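Local coordinates for protein glycosyl hydrolase BlGH5_18 (Bifidobacterium longum subsp. infantis, PDB 7LQX) that probably hydrolyses glycosidic bonds of N-glycans, as a family 5 (subfamily 18) glycoside hydrolase of a gut bacterium, at residues A[243-256]-A[383-397]. Residues are numbered along the deposited sequence; the frame is centred on the assembly and turned at random.
Sequences YGAMSGECTAHALY and CGPGGSIFERWMRLH
Y256 reaches from helix 248-256 in between F390 and W393, two aromatic residues of helix 388-397. A chi1 of 171°, with CG opposite the backbone N, carries its ring across to the indole: Y256 CD1 sits over one face, 3.5 Å from W393 CD2, while Y256 CB rests on the same indole as a CH-pi contact. F390 in turn points an edge at the face of Y256, ring centroids 4.8 Å apart and planes at 64°. The phenol ends at the backbone, where Y256 OH donates to C383 O over 2.7 Å, in the carbonyl plane and on a lone pair. An alanine here is likely to leave F390 and W393 without the ring between them and C383 O without this donor.

Beyond F390, the Y243 ring lies nearly parallel but slid aside, with Y243 CE2 3.5 Å from F390 CE1. Y243 OH donates to the anti lone pair of E391 OE2 (2.7 Å) and accepts a weak bond from G386 N. Between the helices, which cross at 103°, selenomethionine M394 packs its SE against E249 CA and A252 CB.

The contact joins helix 248-264 of the (beta/alpha)8 barrel, between strands 229-233 and 272-277, to helix 388-399 of the C-terminal region, beside strand 403-407. The Y256, F390 and W393 rings pack edge to face in a largely buried contact, and both tyrosine hydroxyls spend their protons on acceptors across it.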
loop_
_atom_site.group_PDB
_atom_site.type_symbol
_atom_site.label_atom_id
_atom_site.label_comp_id
_atom_site.label_asym_id
_atom_site.label_seq_id
_atom_site.Cartn_x
_atom_site.Cartn_y
_atom_site.Cartn_z
ATOM N N TYR A 243 -23.880 -7.777 27.324
ATOM C CA TYR A 243 -23.977 -7.953 28.766
ATOM C C TYR A 243 -23.904 -6.653 29.545
ATOM O O TYR A 243 -24.352 -6.622 30.698
ATOM C CB TYR A 243 -22.884 -8.905 29.270
ATOM C CG TYR A 243 -22.972 -10.234 28.587
ATOM C CD1 TYR A 243 -23.917 -11.168 28.978
ATOM C CD2 TYR A 243 -22.144 -10.544 27.524
ATOM C CE1 TYR A 243 -24.024 -12.377 28.341
ATOM C CE2 TYR A 243 -22.245 -11.751 26.885
ATOM C CZ TYR A 243 -23.192 -12.657 27.290
ATOM O OH TYR A 243 -23.276 -13.855 26.633
ATOM N N GLY A 244 -23.387 -5.593 28.950
ATOM C CA GLY A 244 -23.284 -4.302 29.597
ATOM C C GLY A 244 -21.832 -3.935 29.821
ATOM O O GLY A 244 -20.997 -4.777 30.177
ATOM N N ALA A 245 -21.524 -2.656 29.632
ATOM C CA ALA A 245 -20.160 -2.200 29.840
ATOM C C ALA A 245 -19.718 -2.390 31.284
ATOM O O ALA A 245 -18.520 -2.516 31.545
ATOM C CB ALA A 245 -20.043 -0.732 29.442
HETATM N N MSE A 246 -20.658 -2.404 32.225
HETATM C CA MSE A 246 -20.371 -2.490 33.657
HETATM C C MSE A 246 -20.718 -3.873 34.187
HETATM O O MSE A 246 -21.005 -4.047 35.367
HETATM C CB MSE A 246 -21.184 -1.419 34.383
HETATM C CG MSE A 246 -20.900 -1.248 35.866
HETATM SE SE MSE A 246 -19.007 -1.063 36.316
HETATM C CE MSE A 246 -18.428 0.139 34.891
ATOM N N SER A 247 -20.689 -4.860 33.304
ATOM C CA SER A 247 -21.023 -6.219 33.697
ATOM C C SER A 247 -19.782 -7.024 34.064
ATOM O O SER A 247 -18.660 -6.740 33.629
ATOM C CB SER A 247 -21.760 -6.932 32.566
ATOM O OG SER A 247 -20.889 -7.202 31.482
ATOM N N GLY A 248 -20.013 -8.076 34.848
ATOM C CA GLY A 248 -18.956 -9.020 35.140
ATOM C C GLY A 248 -18.467 -9.766 33.916
ATOM O O GLY A 248 -17.293 -10.121 33.836
ATOM N N GLU A 249 -19.358 -10.036 32.962
ATOM C CA GLU A 249 -18.926 -10.688 31.731
ATOM C C GLU A 249 -17.896 -9.825 31.012
ATOM O O GLU A 249 -16.914 -10.327 30.459
ATOM C CB GLU A 249 -20.129 -10.936 30.819
ATOM C CG GLU A 249 -21.096 -12.013 31.289
ATOM C CD GLU A 249 -22.189 -11.491 32.207
ATOM O OE1 GLU A 249 -22.130 -10.315 32.636
ATOM O OE2 GLU A 249 -23.137 -12.259 32.488
ATOM N N CYS A 250 -18.119 -8.512 31.006
ATOM C CA CYS A 250 -17.197 -7.599 30.344
ATOM C C CYS A 250 -15.790 -7.707 30.931
ATOM O O CYS A 250 -14.813 -7.853 30.191
ATOM C CB CYS A 250 -17.739 -6.177 30.448
ATOM S SG CYS A 250 -16.804 -4.998 29.486
ATOM N N THR A 251 -15.662 -7.655 32.254
ATOM C CA THR A 251 -14.332 -7.711 32.852
ATOM C C THR A 251 -13.756 -9.120 32.899
ATOM O O THR A 251 -12.547 -9.259 33.105
ATOM C CB THR A 251 -14.329 -7.116 34.263
ATOM O OG1 THR A 251 -15.317 -7.783 35.052
ATOM C CG2 THR A 251 -14.592 -5.615 34.223
ATOM N N ALA A 252 -14.571 -10.149 32.686
ATOM C CA ALA A 252 -14.103 -11.526 32.661
ATOM C C ALA A 252 -13.651 -11.979 31.282
ATOM O O ALA A 252 -13.148 -13.092 31.158
ATOM C CB ALA A 252 -15.205 -12.471 33.146
ATOM N N HIS A 253 -13.783 -11.147 30.251
ATOM C CA HIS A 253 -13.577 -11.641 28.894
ATOM C C HIS A 253 -12.153 -12.137 28.672
ATOM O O HIS A 253 -11.942 -13.147 27.988
ATOM C CB HIS A 253 -13.945 -10.574 27.860
ATOM C CG HIS A 253 -13.902 -11.075 26.451
ATOM N ND1 HIS A 253 -12.773 -10.987 25.664
ATOM C CD2 HIS A 253 -14.832 -11.715 25.704
ATOM C CE1 HIS A 253 -13.014 -11.543 24.491
ATOM N NE2 HIS A 253 -14.255 -11.992 24.487
ATOM N N ALA A 254 -11.154 -11.423 29.202
ATOM C CA ALA A 254 -9.771 -11.832 28.965
ATOM C C ALA A 254 -9.473 -13.156 29.656
ATOM O O ALA A 254 -8.842 -14.042 29.070
ATOM C CB ALA A 254 -8.797 -10.747 29.429
ATOM N N LEU A 255 -9.923 -13.305 30.906
ATOM C CA LEU A 255 -9.799 -14.583 31.596
ATOM C C LEU A 255 -10.471 -15.696 30.808
ATOM O O LEU A 255 -9.933 -16.805 30.688
ATOM C CB LEU A 255 -10.439 -14.474 32.981
ATOM C CG LEU A 255 -10.548 -15.783 33.765
ATOM C CD1 LEU A 255 -9.184 -16.413 33.991
ATOM C CD2 LEU A 255 -11.255 -15.558 35.098
ATOM N N TYR A 256 -11.667 -15.421 30.284
ATOM C CA TYR A 256 -12.392 -16.433 29.530
ATOM C C TYR A 256 -11.586 -16.916 28.335
ATOM O O TYR A 256 -11.463 -18.123 28.111
ATOM C CB TYR A 256 -13.740 -15.883 29.070
ATOM C CG TYR A 256 -14.441 -16.812 28.103
ATOM C CD1 TYR A 256 -14.953 -18.030 28.532
ATOM C CD2 TYR A 256 -14.559 -16.489 26.766
ATOM C CE1 TYR A 256 -15.580 -18.882 27.663
ATOM C CE2 TYR A 256 -15.195 -17.337 25.881
ATOM C CZ TYR A 256 -15.700 -18.542 26.341
ATOM O OH TYR A 256 -16.339 -19.402 25.479
ATOM N N CYS A 383 -18.917 -20.654 21.518
ATOM C CA CYS A 383 -17.892 -20.131 22.411
ATOM C C CYS A 383 -17.820 -18.610 22.423
ATOM O O CYS A 383 -17.146 -18.046 23.291
ATOM C CB CYS A 383 -16.524 -20.694 22.017
ATOM S SG CYS A 383 -16.400 -22.472 22.162
ATOM N N GLY A 384 -18.489 -17.931 21.501
ATOM C CA GLY A 384 -18.416 -16.491 21.437
ATOM C C GLY A 384 -19.470 -15.798 22.279
ATOM O O GLY A 384 -20.367 -16.424 22.846
ATOM N N PRO A 385 -19.398 -14.469 22.333
ATOM C CA PRO A 385 -20.332 -13.706 23.175
ATOM C C PRO A 385 -21.789 -13.983 22.823
ATOM O O PRO A 385 -22.204 -13.860 21.669
ATOM C CB PRO A 385 -19.942 -12.248 22.892
ATOM C CG PRO A 385 -18.505 -12.314 22.501
ATOM C CD PRO A 385 -18.357 -13.608 21.733
ATOM N N GLY A 386 -22.569 -14.348 23.843
ATOM C CA GLY A 386 -23.946 -14.752 23.665
ATOM C C GLY A 386 -24.143 -16.230 23.417
ATOM O O GLY A 386 -25.290 -16.691 23.383
ATOM N N GLY A 387 -23.056 -16.988 23.234
ATOM C CA GLY A 387 -23.145 -18.404 22.962
ATOM C C GLY A 387 -23.309 -19.229 24.224
ATOM O O GLY A 387 -23.101 -18.771 25.345
ATOM N N SER A 388 -23.671 -20.500 24.030
ATOM C CA SER A 388 -24.001 -21.359 25.161
ATOM C C SER A 388 -22.775 -21.726 25.993
ATOM O O SER A 388 -22.863 -21.800 27.223
ATOM C CB SER A 388 -24.712 -22.612 24.650
ATOM O OG SER A 388 -24.027 -23.166 23.540
ATOM N N ILE A 389 -21.635 -22.002 25.355
ATOM C CA ILE A 389 -20.419 -22.291 26.114
ATOM C C ILE A 389 -19.989 -21.057 26.896
ATOM O O ILE A 389 -19.671 -21.125 28.089
ATOM C CB ILE A 389 -19.295 -22.767 25.177
ATOM C CG1 ILE A 389 -19.623 -24.120 24.544
ATOM C CG2 ILE A 389 -17.968 -22.841 25.934
ATOM C CD1 ILE A 389 -19.602 -25.305 25.516
ATOM N N PHE A 390 -19.958 -19.908 26.214
ATOM C CA PHE A 390 -19.615 -18.633 26.831
ATOM C C PHE A 390 -20.450 -18.398 28.076
ATOM O O PHE A 390 -19.914 -18.119 29.152
ATOM C CB PHE A 390 -19.869 -17.548 25.776
ATOM C CG PHE A 390 -19.373 -16.163 26.128
ATOM C CD1 PHE A 390 -20.118 -15.329 26.949
ATOM C CD2 PHE A 390 -18.197 -15.676 25.581
ATOM C CE1 PHE A 390 -19.677 -14.044 27.248
ATOM C CE2 PHE A 390 -17.761 -14.388 25.870
ATOM C CZ PHE A 390 -18.497 -13.581 26.711
ATOM N N GLU A 391 -21.770 -18.548 27.962
ATOM C CA GLU A 391 -22.645 -18.221 29.087
ATOM C C GLU A 391 -22.551 -19.238 30.217
ATOM O O GLU A 391 -22.632 -18.855 31.389
ATOM C CB GLU A 391 -24.071 -18.014 28.589
ATOM C CG GLU A 391 -24.134 -16.790 27.680
ATOM C CD GLU A 391 -25.525 -16.297 27.351
ATOM O OE1 GLU A 391 -26.510 -17.043 27.528
ATOM O OE2 GLU A 391 -25.618 -15.140 26.895
ATOM N N ARG A 392 -22.364 -20.524 29.913
ATOM C CA ARG A 392 -22.159 -21.487 30.990
ATOM C C ARG A 392 -20.891 -21.168 31.774
ATOM O O ARG A 392 -20.881 -21.201 33.013
ATOM C CB ARG A 392 -22.109 -22.906 30.434
ATOM C CG ARG A 392 -23.443 -23.409 29.929
ATOM C CD ARG A 392 -23.313 -24.820 29.389
ATOM N NE ARG A 392 -24.574 -25.346 28.878
ATOM C CZ ARG A 392 -25.517 -25.893 29.638
ATOM N NH1 ARG A 392 -25.340 -25.987 30.950
ATOM N NH2 ARG A 392 -26.629 -26.368 29.090
ATOM N N TRP A 393 -19.796 -20.880 31.065
ATOM C CA TRP A 393 -18.566 -20.503 31.749
ATOM C C TRP A 393 -18.793 -19.259 32.603
ATOM O O TRP A 393 -18.383 -19.201 33.766
ATOM C CB TRP A 393 -17.426 -20.298 30.745
ATOM C CG TRP A 393 -16.113 -20.064 31.425
ATOM C CD1 TRP A 393 -15.165 -21.005 31.738
ATOM C CD2 TRP A 393 -15.610 -18.810 31.918
ATOM N NE1 TRP A 393 -14.104 -20.410 32.375
ATOM C CE2 TRP A 393 -14.354 -19.068 32.507
ATOM C CE3 TRP A 393 -16.107 -17.498 31.925
ATOM C CZ2 TRP A 393 -13.586 -18.065 33.091
ATOM C CZ3 TRP A 393 -15.342 -16.507 32.497
ATOM C CH2 TRP A 393 -14.094 -16.793 33.072
HETATM N N MSE A 394 -19.464 -18.252 32.042
HETATM C CA MSE A 394 -19.712 -17.009 32.770
HETATM C C MSE A 394 -20.511 -17.251 34.048
HETATM O O MSE A 394 -20.267 -16.603 35.073
HETATM C CB MSE A 394 -20.415 -15.976 31.873
HETATM C CG MSE A 394 -19.529 -15.425 30.772
HETATM SE SE MSE A 394 -18.096 -14.370 31.537
HETATM C CE MSE A 394 -17.003 -14.252 29.949
ATOM N N ARG A 395 -21.467 -18.181 33.998
ATOM C CA ARG A 395 -22.274 -18.468 35.181
ATOM C C ARG A 395 -21.428 -19.114 36.271
ATOM O O ARG A 395 -21.482 -18.708 37.437
ATOM C CB ARG A 395 -23.438 -19.382 34.807
ATOM C CG ARG A 395 -24.522 -19.425 35.863
ATOM C CD ARG A 395 -25.391 -20.656 35.726
ATOM N NE ARG A 395 -24.711 -21.831 36.270
ATOM C CZ ARG A 395 -24.209 -22.832 35.543
ATOM N NH1 ARG A 395 -24.308 -22.834 34.217
ATOM N NH2 ARG A 395 -23.605 -23.839 36.152
ATOM N N LEU A 396 -20.638 -20.129 35.903
ATOM C CA LEU A 396 -19.743 -20.769 36.857
ATOM C C LEU A 396 -18.727 -19.783 37.416
ATOM O O LEU A 396 -18.392 -19.837 38.607
ATOM C CB LEU A 396 -19.044 -21.947 36.183
ATOM C CG LEU A 396 -19.944 -23.164 35.970
ATOM C CD1 LEU A 396 -19.294 -24.114 34.967
ATOM C CD2 LEU A 396 -20.239 -23.874 37.285
ATOM N N HIS A 397 -18.226 -18.876 36.575
ATOM C CA HIS A 397 -17.329 -17.822 37.042
ATOM C C HIS A 397 -18.001 -16.960 38.103
ATOM O O HIS A 397 -17.432 -16.723 39.174
ATOM C CB HIS A 397 -16.892 -16.988 35.833
ATOM C CG HIS A 397 -16.231 -15.694 36.185
ATOM N ND1 HIS A 397 -14.968 -15.627 36.730
ATOM C CD2 HIS A 397 -16.649 -14.414 36.046
ATOM C CE1 HIS A 397 -14.645 -14.361 36.930
ATOM N NE2 HIS A 397 -15.648 -13.605 36.524
#